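Local coordinates for putative yopH targeting protein (Yersinia pestis, PDB 4GF3) that probably serves as a type III secretion chaperone that binds the effector YopH and helps target it for export, at residues C81-D84 with H88-L91; E10-T13 with E19-T22; A41-N44 with L48-F51. All coordinates share one frame; numbering follows the deposited sequence.

Contact 1: residues C81-D84 with H88-L91; sequences CALD and HWLL
Leu83 and Trp89 illustrate how a non-hydrogen-bonded pair can pack closely through one methyl and one ring. A methyl group of the leucine, CD2, sits over one face of the indole, 3.6 Å from the centroid of the six-membered ring and 13° off its normal, a clear CH-pi contact. The indole also receives Ala82 O obliquely, 3.3 Å from Trp89 CE3, while Cys81 CB approaches the same atom at 3.8 Å. Trp89 CG stands anti to its own carbonyl carbon (chi1 -70°), which swings the ring across the neighbouring strand. Farther along this face Cys81 SG meets Leu91 CD2 at 3.6 Å. Helices 60-68 and 102-118 add cover through Ile66 on Trp89 and Leu112 on Leu91, and Gln62 OE1 takes the Trp89 NE1 bond.

The framework is a beta hairpin whose first strand, 80-83, is an outermost strand, within this chain, of the antiparallel sheet of this CesT-family chaperone. Ala82 and Leu90 are a hydrogen-bonded pair, joined by two nearly linear backbone bonds. Their side chains share the opposite face and meet more loosely, CB to CB at 4.2 Å; Leu90 there also packs on an apolar side chain from the chain of another protein.

Toward the turn, polar atoms replace the apolar packing in a partly exposed setting. Asp84 N donates to His88 O at 2.8 Å, and His88 N returns a bond to Asp84 OD1 at 3.0 Å, reaching it from above the carboxylate plane. The same OD1 accepts Asp86 N, closing an Asx turn, while Arg53 forms a salt bridge with OD2. Three groups thus fix the carboxylate's rotation. The His88 ring lies alongside it, with ND1 bonded to Ala54 O.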
loop_
_atom_site.group_PDB
_atom_site.type_symbol
_atom_site.label_atom_id
_atom_site.label_comp_id
_atom_site.label_asym_id
_atom_site.label_seq_id
_atom_site.Cartn_x
_atom_site.Cartn_y
_atom_site.Cartn_z
ATOM N N CYS A 81 0.959 -10.930 -3.137
ATOM C CA CYS A 81 1.298 -10.578 -4.545
ATOM C C CYS A 81 0.330 -11.235 -5.468
ATOM O O CYS A 81 0.140 -12.431 -5.392
ATOM C CB CYS A 81 2.713 -10.980 -4.915
ATOM S SG CYS A 81 4.030 -10.549 -3.721
ATOM N N ALA A 82 -0.308 -10.435 -6.307
ATOM C CA ALA A 82 -1.160 -10.880 -7.395
ATOM C C ALA A 82 -0.490 -10.525 -8.730
ATOM O O ALA A 82 0.422 -9.704 -8.792
ATOM C CB ALA A 82 -2.515 -10.183 -7.350
ATOM N N LEU A 83 -1.012 -11.074 -9.809
ATOM C CA LEU A 83 -0.660 -10.563 -11.126
ATOM C C LEU A 83 -1.850 -9.938 -11.776
ATOM O O LEU A 83 -2.966 -10.511 -11.811
ATOM C CB LEU A 83 -0.146 -11.668 -12.058
ATOM C CG LEU A 83 1.169 -12.312 -11.668
ATOM C CD1 LEU A 83 1.333 -13.550 -12.517
ATOM C CD2 LEU A 83 2.344 -11.384 -11.889
ATOM N N ASP A 84 -1.593 -8.812 -12.385
ATOM C CA ASP A 84 -2.571 -8.219 -13.246
ATOM C C ASP A 84 -2.577 -8.777 -14.645
ATOM O O ASP A 84 -1.828 -9.707 -15.010
ATOM C CB ASP A 84 -2.491 -6.705 -13.169
ATOM C CG ASP A 84 -1.425 -6.108 -14.072
ATOM O OD1 ASP A 84 -0.791 -6.784 -14.913
ATOM O OD2 ASP A 84 -1.182 -4.940 -13.837
ATOM N N HIS A 88 2.021 -7.716 -14.723
ATOM C CA HIS A 88 2.610 -6.894 -13.652
ATOM C C HIS A 88 2.188 -7.382 -12.306
ATOM O O HIS A 88 1.015 -7.727 -12.043
ATOM C CB HIS A 88 2.286 -5.411 -13.741
ATOM C CG HIS A 88 3.019 -4.712 -14.835
ATOM N ND1 HIS A 88 3.732 -3.547 -14.644
ATOM C CD2 HIS A 88 3.155 -5.035 -16.135
ATOM C CE1 HIS A 88 4.244 -3.161 -15.798
ATOM N NE2 HIS A 88 3.931 -4.065 -16.716
ATOM N N TRP A 89 3.156 -7.330 -11.415
ATOM C CA TRP A 89 2.916 -7.620 -10.031
ATOM C C TRP A 89 2.052 -6.538 -9.408
ATOM O O TRP A 89 2.260 -5.337 -9.631
ATOM C CB TRP A 89 4.222 -7.727 -9.272
ATOM C CG TRP A 89 4.988 -8.958 -9.644
ATOM C CD1 TRP A 89 6.198 -9.051 -10.314
ATOM C CD2 TRP A 89 4.618 -10.289 -9.303
ATOM N NE1 TRP A 89 6.585 -10.361 -10.398
ATOM C CE2 TRP A 89 5.638 -11.140 -9.781
ATOM C CE3 TRP A 89 3.545 -10.830 -8.617
ATOM C CZ2 TRP A 89 5.581 -12.536 -9.625
ATOM C CZ3 TRP A 89 3.482 -12.231 -8.477
ATOM C CH2 TRP A 89 4.511 -13.044 -8.955
ATOM N N LEU A 90 1.092 -6.994 -8.633
ATOM C CA LEU A 90 0.257 -6.122 -7.824
ATOM C C LEU A 90 0.470 -6.571 -6.379
ATOM O O LEU A 90 0.050 -7.675 -5.989
ATOM C CB LEU A 90 -1.204 -6.285 -8.220
ATOM C CG LEU A 90 -2.182 -5.166 -7.783
ATOM C CD1 LEU A 90 -3.477 -5.320 -8.557
ATOM C CD2 LEU A 90 -2.453 -5.142 -6.285
ATOM N N LEU A 91 1.089 -5.691 -5.591
ATOM C CA LEU A 91 1.563 -5.990 -4.238
ATOM C C LEU A 91 0.587 -5.355 -3.266
ATOM O O LEU A 91 0.128 -4.189 -3.468
ATOM C CB LEU A 91 2.956 -5.438 -4.046
ATOM C CG LEU A 91 4.022 -5.803 -5.079
ATOM C CD1 LEU A 91 5.332 -5.149 -4.681
ATOM C CD2 LEU A 91 4.102 -7.303 -5.207
#

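Contact 2: residues E10-T13 with E19-T22; sequences EFAT and EIET
The N-terminal helix of this CesT-family chaperone, residues 4-15, is followed by a loop that folds back against its last turns and then leaves it, and Phe11, Ala12, Glu19 and Ile20 make the resulting helix-loop contact. It illustrates how a chain without regular structure can be packed on a helix largely through one buried side chain of the loop. Ile20 points toward the helix and meets two consecutive residues there. On the longer branch, CG1 lies 4.1 Å from Ala12 CB. The small alanine lets the loop backbone come close, and Ala12 CB is likewise 4.1 Å from Glu19 CA, although the bond from Glu19 CA to CB points away from the helix.

Beyond this point the Ile20 chain continues fully extended (chi2 -175°), carrying its terminal methyl past the alanine to the phenylalanine. Phe11, with CG anti to the backbone N, directs its ring into the interior, where Leu105, Ala106 and Leu109 of helix 102-118 pack on it. Leu40 of strand 36-42 touches both Phe11 and Ile20, so the pair is part of the layer between helices and sheet. Ile20 CD1 approaches the ring obliquely, 3.5 Å from Phe11 CD2 and 3.8 Å from Phe11 CE2.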
loop_
_atom_site.group_PDB
_atom_site.type_symbol
_atom_site.label_atom_id
_atom_site.label_comp_id
_atom_site.label_asym_id
_atom_site.label_seq_id
_atom_site.Cartn_x
_atom_site.Cartn_y
_atom_site.Cartn_z
ATOM N N GLU A 10 -3.119 9.618 11.403
ATOM C CA GLU A 10 -1.990 9.013 12.133
ATOM C C GLU A 10 -0.847 8.675 11.200
ATOM O O GLU A 10 0.302 8.911 11.515
ATOM C CB GLU A 10 -2.386 7.700 12.825
ATOM C CG GLU A 10 -2.320 7.665 14.299
ATOM C CD GLU A 10 -2.743 6.295 14.859
ATOM O OE1 GLU A 10 -1.910 5.299 14.861
ATOM O OE2 GLU A 10 -3.950 6.227 15.178
ATOM N N PHE A 11 -1.179 8.083 10.067
ATOM C CA PHE A 11 -0.230 7.619 9.093
ATOM C C PHE A 11 0.499 8.783 8.457
ATOM O O PHE A 11 1.703 8.677 8.230
ATOM C CB PHE A 11 -1.015 6.792 8.072
ATOM C CG PHE A 11 -0.236 6.222 6.921
ATOM C CD1 PHE A 11 1.014 5.718 7.062
ATOM C CD2 PHE A 11 -0.846 6.138 5.668
ATOM C CE1 PHE A 11 1.668 5.137 6.009
ATOM C CE2 PHE A 11 -0.178 5.549 4.600
ATOM C CZ PHE A 11 1.072 5.054 4.769
ATOM N N ALA A 12 -0.222 9.855 8.133
ATOM C CA ALA A 12 0.370 11.095 7.615
ATOM C C ALA A 12 1.383 11.654 8.620
ATOM O O ALA A 12 2.553 11.921 8.295
ATOM C CB ALA A 12 -0.720 12.118 7.348
ATOM N N THR A 13 0.964 11.801 9.867
ATOM C CA THR A 13 1.860 12.233 10.912
ATOM C C THR A 13 3.113 11.358 11.059
ATOM O O THR A 13 4.202 11.910 11.157
ATOM C CB THR A 13 1.115 12.337 12.268
ATOM O OG1 THR A 13 0.041 13.258 12.094
ATOM C CG2 THR A 13 2.022 12.812 13.341
ATOM N N GLU A 19 -1.174 15.739 5.308
ATOM C CA GLU A 19 -2.486 15.120 5.141
ATOM C C GLU A 19 -2.401 14.072 4.060
ATOM O O GLU A 19 -1.641 14.257 3.129
ATOM C CB GLU A 19 -3.482 16.170 4.687
ATOM C CG GLU A 19 -4.874 15.583 4.546
ATOM C CD GLU A 19 -5.905 16.588 4.085
ATOM O OE1 GLU A 19 -5.505 17.652 3.542
ATOM O OE2 GLU A 19 -7.108 16.262 4.258
ATOM N N ILE A 20 -3.136 12.977 4.171
ATOM C CA ILE A 20 -3.259 12.061 3.007
ATOM C C ILE A 20 -4.660 12.256 2.548
ATOM O O ILE A 20 -5.595 11.754 3.172
ATOM C CB ILE A 20 -3.006 10.605 3.381
ATOM C CG1 ILE A 20 -1.518 10.517 3.711
ATOM C CG2 ILE A 20 -3.339 9.679 2.185
ATOM C CD1 ILE A 20 -1.075 9.139 3.980
ATOM N N GLU A 21 -4.830 13.058 1.518
ATOM C CA GLU A 21 -6.173 13.341 1.037
ATOM C C GLU A 21 -6.842 12.083 0.509
ATOM O O GLU A 21 -6.187 11.241 -0.078
ATOM C CB GLU A 21 -6.133 14.365 -0.080
ATOM C CG GLU A 21 -5.708 15.735 0.417
ATOM C CD GLU A 21 -6.118 16.848 -0.533
ATOM O OE1 GLU A 21 -5.430 17.012 -1.572
ATOM O OE2 GLU A 21 -7.117 17.554 -0.233
ATOM N N THR A 22 -8.149 11.968 0.683
ATOM C CA THR A 22 -8.893 10.822 0.062
ATOM C C THR A 22 -10.106 11.308 -0.772
ATOM O O THR A 22 -10.672 12.345 -0.490
ATOM C CB THR A 22 -9.323 9.755 1.062
ATOM O OG1 THR A 22 -10.407 10.229 1.877
ATOM C CG2 THR A 22 -8.185 9.364 1.909
#

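Contact 3: residues A41-N44 with L48-F51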
loop_
_atom_site.group_PDB
_atom_site.type_symbol
_atom_site.label_atom_id
_atom_site.label_comp_id
_atom_site.label_asym_id
_atom_site.label_seq_id
_atom_site.Cartn_x
_atom_site.Cartn_y
_atom_site.Cartn_z
ATOM N N ALA A 41 -7.230 2.355 0.630
ATOM C CA ALA A 41 -8.689 2.408 0.548
ATOM C C ALA A 41 -9.359 1.514 1.589
ATOM O O ALA A 41 -8.838 0.456 1.900
ATOM C CB ALA A 41 -9.126 1.968 -0.816
ATOM N N PRO A 42 -10.520 1.922 2.073
ATOM C CA PRO A 42 -11.359 1.002 2.860
ATOM C C PRO A 42 -11.938 -0.059 1.878
ATOM O O PRO A 42 -12.191 0.250 0.698
ATOM C CB PRO A 42 -12.426 1.892 3.457
ATOM C CG PRO A 42 -12.308 3.212 2.821
ATOM C CD PRO A 42 -11.183 3.209 1.833
ATOM N N ILE A 43 -12.023 -1.300 2.312
ATOM C CA ILE A 43 -12.586 -2.336 1.463
ATOM C C ILE A 43 -13.859 -2.958 1.946
ATOM O O ILE A 43 -14.606 -3.537 1.144
ATOM C CB ILE A 43 -11.583 -3.396 1.139
ATOM C CG1 ILE A 43 -11.072 -4.130 2.389
ATOM C CG2 ILE A 43 -10.460 -2.800 0.355
ATOM C CD1 ILE A 43 -10.656 -5.477 1.938
ATOM N N ASN A 44 -14.103 -2.826 3.248
ATOM C CA ASN A 44 -15.308 -3.220 3.885
ATOM C C ASN A 44 -15.373 -2.394 5.149
ATOM O O ASN A 44 -14.520 -1.512 5.382
ATOM C CB ASN A 44 -15.396 -4.740 4.086
ATOM C CG ASN A 44 -14.305 -5.298 4.975
ATOM O OD1 ASN A 44 -13.792 -4.593 5.866
ATOM N ND2 ASN A 44 -13.881 -6.559 4.690
ATOM N N LEU A 48 -8.976 -2.158 5.662
ATOM C CA LEU A 48 -8.461 -1.398 4.550
ATOM C C LEU A 48 -7.397 -2.168 3.816
ATOM O O LEU A 48 -6.893 -3.193 4.278
ATOM C CB LEU A 48 -7.913 -0.023 4.957
ATOM C CG LEU A 48 -6.476 -0.048 5.603
ATOM C CD1 LEU A 48 -5.768 1.290 5.389
ATOM C CD2 LEU A 48 -6.509 -0.400 7.075
ATOM N N VAL A 49 -7.066 -1.659 2.648
ATOM C CA VAL A 49 -5.911 -2.172 1.905
ATOM C C VAL A 49 -4.959 -1.088 1.541
ATOM O O VAL A 49 -5.340 0.086 1.365
ATOM C CB VAL A 49 -6.283 -2.881 0.601
ATOM C CG1 VAL A 49 -7.035 -4.182 0.886
ATOM C CG2 VAL A 49 -7.107 -1.928 -0.294
ATOM N N ALA A 50 -3.696 -1.498 1.427
ATOM C CA ALA A 50 -2.629 -0.711 0.887
ATOM C C ALA A 50 -2.023 -1.531 -0.238
ATOM O O ALA A 50 -1.801 -2.764 -0.121
ATOM C CB ALA A 50 -1.596 -0.417 1.946
ATOM N N PHE A 51 -1.862 -0.907 -1.377
ATOM C CA PHE A 51 -1.434 -1.677 -2.575
ATOM C C PHE A 51 -0.737 -0.830 -3.611
ATOM O O PHE A 51 -0.946 0.407 -3.672
ATOM C CB PHE A 51 -2.621 -2.467 -3.206
ATOM C CG PHE A 51 -3.655 -1.620 -3.862
ATOM C CD1 PHE A 51 -3.586 -1.338 -5.245
ATOM C CD2 PHE A 51 -4.697 -1.089 -3.127
ATOM C CE1 PHE A 51 -4.534 -0.561 -5.850
ATOM C CE2 PHE A 51 -5.679 -0.350 -3.754
ATOM C CZ PHE A 51 -5.600 -0.090 -5.112
#
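Two torsions bring Ile43 and Val49 together. In Ile43, CG1 lies between the backbone N and the carbonyl carbon (chi1 62°), leaving CG2 anti to that carbonyl carbon; in Val49, CG1 is anti to the carbonyl carbon (chi1 -68°), which leaves CG2 between N and that carbon. The side chains cross at about a right angle, and the branch methyl Ile43 CG2 fits against both valine methyls, 3.5 Å from Val49 CG2 and 3.7 Å from Val49 CG1.

Behind this packing is the turn end of a beta hairpin, where strand 36-42 gives way to strand 47-56 in the antiparallel sheet. Its hydrogen-bonded pair is Ala41 with Val49: Val49 N donates to Ala41 O at 2.9 Å, and Ala41 N donates to Val49 O at 3.0 Å. The next pair, Pro42 with Leu48, is non-hydrogen-bonded, with the two CA atoms 4.1 Å apart. Leu48 CB lies 3.2 Å from Ala41 O, a tight contact beside the backbone bond.

The surroundings differ: the Leu48 side chain touches Tyr4 and Leu7 of helix 4-15, whereas Ala41 and Val49, on one face of the sheet, each pack on an apolar side chain from the chain of another protein.

In the fold
From the N terminus, contact 2 comes first, closing the short link 14-18 as the loop folds back on helix 4-15. Contact 3 then closes the short connection 45-47 between two strands, and contact 1 the 85-87 turn of the later hairpin. The three follow in series; none nests in or crosses another. Contacts 1 and 3 share the sheet, where strands 47-56 and 88-96 are neighbours, and they touch as Leu91 O lies 3.3 Å from Phe51 CB. Contact 2, its centre 25 Å from that of contact 1, lies across the chain's centre from it; helix 102-118 packs near all three.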